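Local coordinates for protein TqaL (Neurospora crassa, PDB 7EEH) that is a 2OG-Fe dioxygenase family protein of the cupin clan that binds an iron(III) ion, at residues D56-V61 and H239-L244. The protein carries 1 engineered substitution. Residues are numbered along the deposited sequence; the frame is centred on the assembly and turned at random.
Sequences DALQRV and HFLDTL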
ATOM      1  N   ASP B  56       1.312  -9.060 -23.132  1.00 25.89           N
ATOM      2  CA  ASP B  56       2.169  -9.143 -24.313  1.00 26.70           C
ATOM      3  C   ASP B  56       1.337  -9.314 -25.578  1.00 25.80           C
ATOM      4  O   ASP B  56       1.540  -8.611 -26.572  1.00 25.12           O
ATOM      5  CB  ASP B  56       3.142 -10.317 -24.187  1.00 29.92           C
ATOM      6  CG  ASP B  56       4.272 -10.039 -23.244  1.00 35.66           C
ATOM      7  OD1 ASP B  56       4.573  -8.852 -23.000  1.00 40.03           O
ATOM      8  OD2 ASP B  56       4.862 -11.017 -22.740  1.00 40.58           O
ATOM      9  N   ALA B  57       0.410 -10.268 -25.564  1.00 24.66           N
ATOM     10  CA  ALA B  57      -0.376 -10.564 -26.758  1.00 29.42           C
ATOM     11  C   ALA B  57      -1.256  -9.396 -27.175  1.00 28.02           C
ATOM     12  O   ALA B  57      -1.628  -9.295 -28.351  1.00 26.11           O
ATOM     13  CB  ALA B  57      -1.239 -11.803 -26.528  1.00 29.56           C
ATOM     14  N   LEU B  58      -1.603  -8.513 -26.238  1.00 21.31           N
ATOM     15  CA  LEU B  58      -2.367  -7.323 -26.582  1.00 24.14           C
ATOM     16  C   LEU B  58      -1.592  -6.397 -27.511  1.00 18.65           C
ATOM     17  O   LEU B  58      -2.201  -5.612 -28.243  1.00 21.08           O
ATOM     18  CB  LEU B  58      -2.772  -6.592 -25.293  1.00 22.50           C
ATOM     19  CG  LEU B  58      -4.091  -5.837 -25.241  1.00 25.37           C
ATOM     20  CD1 LEU B  58      -5.234  -6.711 -25.701  1.00 19.18           C
ATOM     21  CD2 LEU B  58      -4.333  -5.285 -23.807  1.00 22.62           C
ATOM     22  N   GLN B  59      -0.269  -6.485 -27.522  1.00 22.56           N
ATOM     23  CA  GLN B  59       0.521  -5.665 -28.429  1.00 23.51           C
ATOM     24  C   GLN B  59       0.619  -6.239 -29.842  1.00 25.20           C
ATOM     25  O   GLN B  59       1.233  -5.605 -30.708  1.00 21.82           O
ATOM     26  CB  GLN B  59       1.908  -5.456 -27.826  1.00 25.26           C
ATOM     27  CG  GLN B  59       1.800  -4.545 -26.620  1.00 27.66           C
ATOM     28  CD  GLN B  59       3.085  -4.371 -25.873  1.00 30.14           C
ATOM     29  OE1 GLN B  59       3.914  -3.546 -26.235  1.00 35.96           O
ATOM     30  NE2 GLN B  59       3.246  -5.125 -24.798  1.00 33.33           N
ATOM     31  N   ARG B  60       0.010  -7.404 -30.095  1.00 22.56           N
ATOM     32  CA  ARG B  60       0.010  -8.033 -31.406  1.00 25.93           C
ATOM     33  C   ARG B  60      -1.371  -8.173 -32.032  1.00 26.41           C
ATOM     34  O   ARG B  60      -1.453  -8.427 -33.239  1.00 26.31           O
ATOM     35  CB  ARG B  60       0.627  -9.439 -31.331  1.00 27.62           C
ATOM     36  CG  ARG B  60       2.051  -9.481 -30.832  1.00 33.08           C
ATOM     37  CD  ARG B  60       2.471 -10.930 -30.594  1.00 36.70           C
ATOM     38  NE  ARG B  60       3.482 -11.009 -29.542  1.00 47.90           N
ATOM     39  CZ  ARG B  60       3.327 -11.656 -28.388  1.00 43.91           C
ATOM     40  NH1 ARG B  60       2.198 -12.313 -28.129  1.00 36.70           N
ATOM     41  NH2 ARG B  60       4.316 -11.664 -27.502  1.00 47.55           N
ATOM     42  N   VAL B  61      -2.446  -8.036 -31.256  1.00 23.81           N
ATOM     43  CA  VAL B  61      -3.782  -8.337 -31.770  1.00 24.80           C
ATOM     44  C   VAL B  61      -4.179  -7.381 -32.897  1.00 25.01           C
ATOM     45  O   VAL B  61      -4.961  -7.746 -33.792  1.00 25.00           O
ATOM     46  CB  VAL B  61      -4.804  -8.325 -30.611  1.00 24.29           C
ATOM     47  CG1 VAL B  61      -4.904  -6.938 -29.983  1.00 24.54           C
ATOM     48  CG2 VAL B  61      -6.165  -8.807 -31.089  1.00 23.69           C
ATOM     49  N   HIS B 239       2.678   5.436 -24.695  1.00 22.57           N
ATOM     50  CA  HIS B 239       3.228   4.207 -24.155  1.00 23.03           C
ATOM     51  C   HIS B 239       2.107   3.210 -23.921  1.00 23.01           C
ATOM     52  O   HIS B 239       0.976   3.585 -23.580  1.00 20.44           O
ATOM     53  CB  HIS B 239       3.989   4.468 -22.841  1.00 25.93           C
ATOM     54  CG  HIS B 239       5.078   5.493 -22.966  1.00 26.65           C
ATOM     55  ND1 HIS B 239       5.038   6.708 -22.315  1.00 29.43           N
ATOM     56  CD2 HIS B 239       6.233   5.485 -23.674  1.00 29.34           C
ATOM     57  CE1 HIS B 239       6.124   7.401 -22.609  1.00 28.47           C
ATOM     58  NE2 HIS B 239       6.863   6.684 -23.435  1.00 32.46           N
ATOM     59  N   PHE B 240       2.446   1.935 -24.111  1.00 19.68           N
ATOM     60  CA  PHE B 240       1.530   0.816 -23.969  1.00 20.76           C
ATOM     61  C   PHE B 240       0.594   0.999 -22.780  1.00 22.99           C
ATOM     62  O   PHE B 240       1.038   1.088 -21.633  1.00 20.93           O
ATOM     63  CB  PHE B 240       2.334  -0.484 -23.805  1.00 19.66           C
ATOM     64  CG  PHE B 240       1.484  -1.694 -23.577  1.00 21.64           C
ATOM     65  CD1 PHE B 240       0.510  -2.048 -24.495  1.00 22.62           C
ATOM     66  CD2 PHE B 240       1.665  -2.486 -22.455  1.00 23.45           C
ATOM     67  CE1 PHE B 240      -0.290  -3.155 -24.298  1.00 22.96           C
ATOM     68  CE2 PHE B 240       0.881  -3.614 -22.243  1.00 24.72           C
ATOM     69  CZ  PHE B 240      -0.108  -3.950 -23.171  1.00 25.42           C
ATOM     70  N   LEU B 241      -0.703   1.074 -23.069  1.00 18.71           N
ATOM     71  CA  LEU B 241      -1.832   1.124 -22.134  1.00 19.33           C
ATOM     72  C   LEU B 241      -2.070   2.513 -21.550  1.00 19.76           C
ATOM     73  O   LEU B 241      -2.897   2.624 -20.644  1.00 18.91           O
ATOM     74  CB  LEU B 241      -1.703   0.120 -20.979  1.00 19.73           C
ATOM     75  CG  LEU B 241      -1.756  -1.364 -21.371  1.00 24.53           C
ATOM     76  CD1 LEU B 241      -1.547  -2.255 -20.153  1.00 24.02           C
ATOM     77  CD2 LEU B 241      -3.080  -1.687 -22.055  1.00 22.31           C
ATOM     78  N   ASP B 242      -1.376   3.557 -22.014  1.00 17.63           N
ATOM     79  CA  ASP B 242      -1.865   4.916 -21.819  1.00 20.40           C
ATOM     80  C   ASP B 242      -3.367   4.965 -22.101  1.00 18.87           C
ATOM     81  O   ASP B 242      -3.821   4.512 -23.158  1.00 18.60           O
ATOM     82  CB  ASP B 242      -1.135   5.885 -22.750  1.00 18.14           C
ATOM     83  CG  ASP B 242       0.260   6.301 -22.228  1.00 23.09           C
ATOM     84  OD1 ASP B 242       0.656   5.916 -21.101  1.00 20.88           O
ATOM     85  OD2 ASP B 242       0.947   7.040 -22.960  1.00 20.47           O
ATOM     86  N   THR B 243      -4.133   5.517 -21.158  1.00 15.92           N
ATOM     87  CA  THR B 243      -5.594   5.457 -21.199  1.00 15.94           C
ATOM     88  C   THR B 243      -6.203   6.802 -20.822  1.00 20.17           C
ATOM     89  O   THR B 243      -5.904   7.352 -19.755  1.00 18.31           O
ATOM     90  CB  THR B 243      -6.137   4.368 -20.256  1.00 19.39           C
ATOM     91  OG1 THR B 243      -5.767   3.068 -20.741  1.00 18.91           O
ATOM     92  CG2 THR B 243      -7.648   4.427 -20.191  1.00 20.23           C
ATOM     93  N   LEU B 244      -7.060   7.314 -21.700  1.00 16.18           N
ATOM     94  CA  LEU B 244      -7.869   8.506 -21.459  1.00 17.37           C
ATOM     95  C   LEU B 244      -9.321   8.085 -21.304  1.00 17.93           C
ATOM     96  O   LEU B 244      -9.839   7.348 -22.148  1.00 19.29           O
ATOM     97  CB  LEU B 244      -7.742   9.491 -22.625  1.00 17.96           C
ATOM     98  CG  LEU B 244      -8.698  10.678 -22.556  1.00 22.36           C
ATOM     99  CD1 LEU B 244      -8.291  11.621 -21.422  1.00 17.25           C
ATOM    100  CD2 LEU B 244      -8.781  11.410 -23.905  1.00 19.13           C
TER
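Gln59 lays its side-chain amide flat on the ring of Phe240, the two planes only 16° apart. Gln59 NE2 sits over the middle of the ring, 3.8 Å from Phe240 CE2, while the aliphatic part of the same side chain lies over the same face, toward its CD1-CE1 side, with Gln59 CG 3.4 Å from Phe240 CE1. Beyond CG the glutamine chain is extended, and this carries the amide along the ring face. The ring itself reaches out of the turn because its CG stands anti to the backbone N (chi1 177°). Its opposite face rests on Leu241 CG, so the phenyl is sandwiched between its own neighbour and the glutamine.

Apolar contacts at the side are looser. Leu58 CB approaches the ring edge near its plane, 4.3 Å from Phe240 CZ, and Leu58 CD2 meets Leu241 CD2 at 4.2 Å, the two leucines crossing at about a right angle. Both belong to a larger core: Leu58 also touches Leu196 and Leu124, and Leu241 packs on Met41, Val42 and Leu45 of helix 38-48.

Polar bonds hold the turn that presents Phe240. It is a type II turn from His239 to Asp242, closed by Asp242 N to His239 O at 2.8 Å. Asp242 OD2 accepts His239 N at 2.9 Å, from above the carboxylate plane, and Arg238 N as well.

Segment 56-61 is thus joined to the turn leading into strand 243-247 of the large sheet by dispersion and amide-on-ring stacking, while hydrogen bonds hold the turn and strand in place.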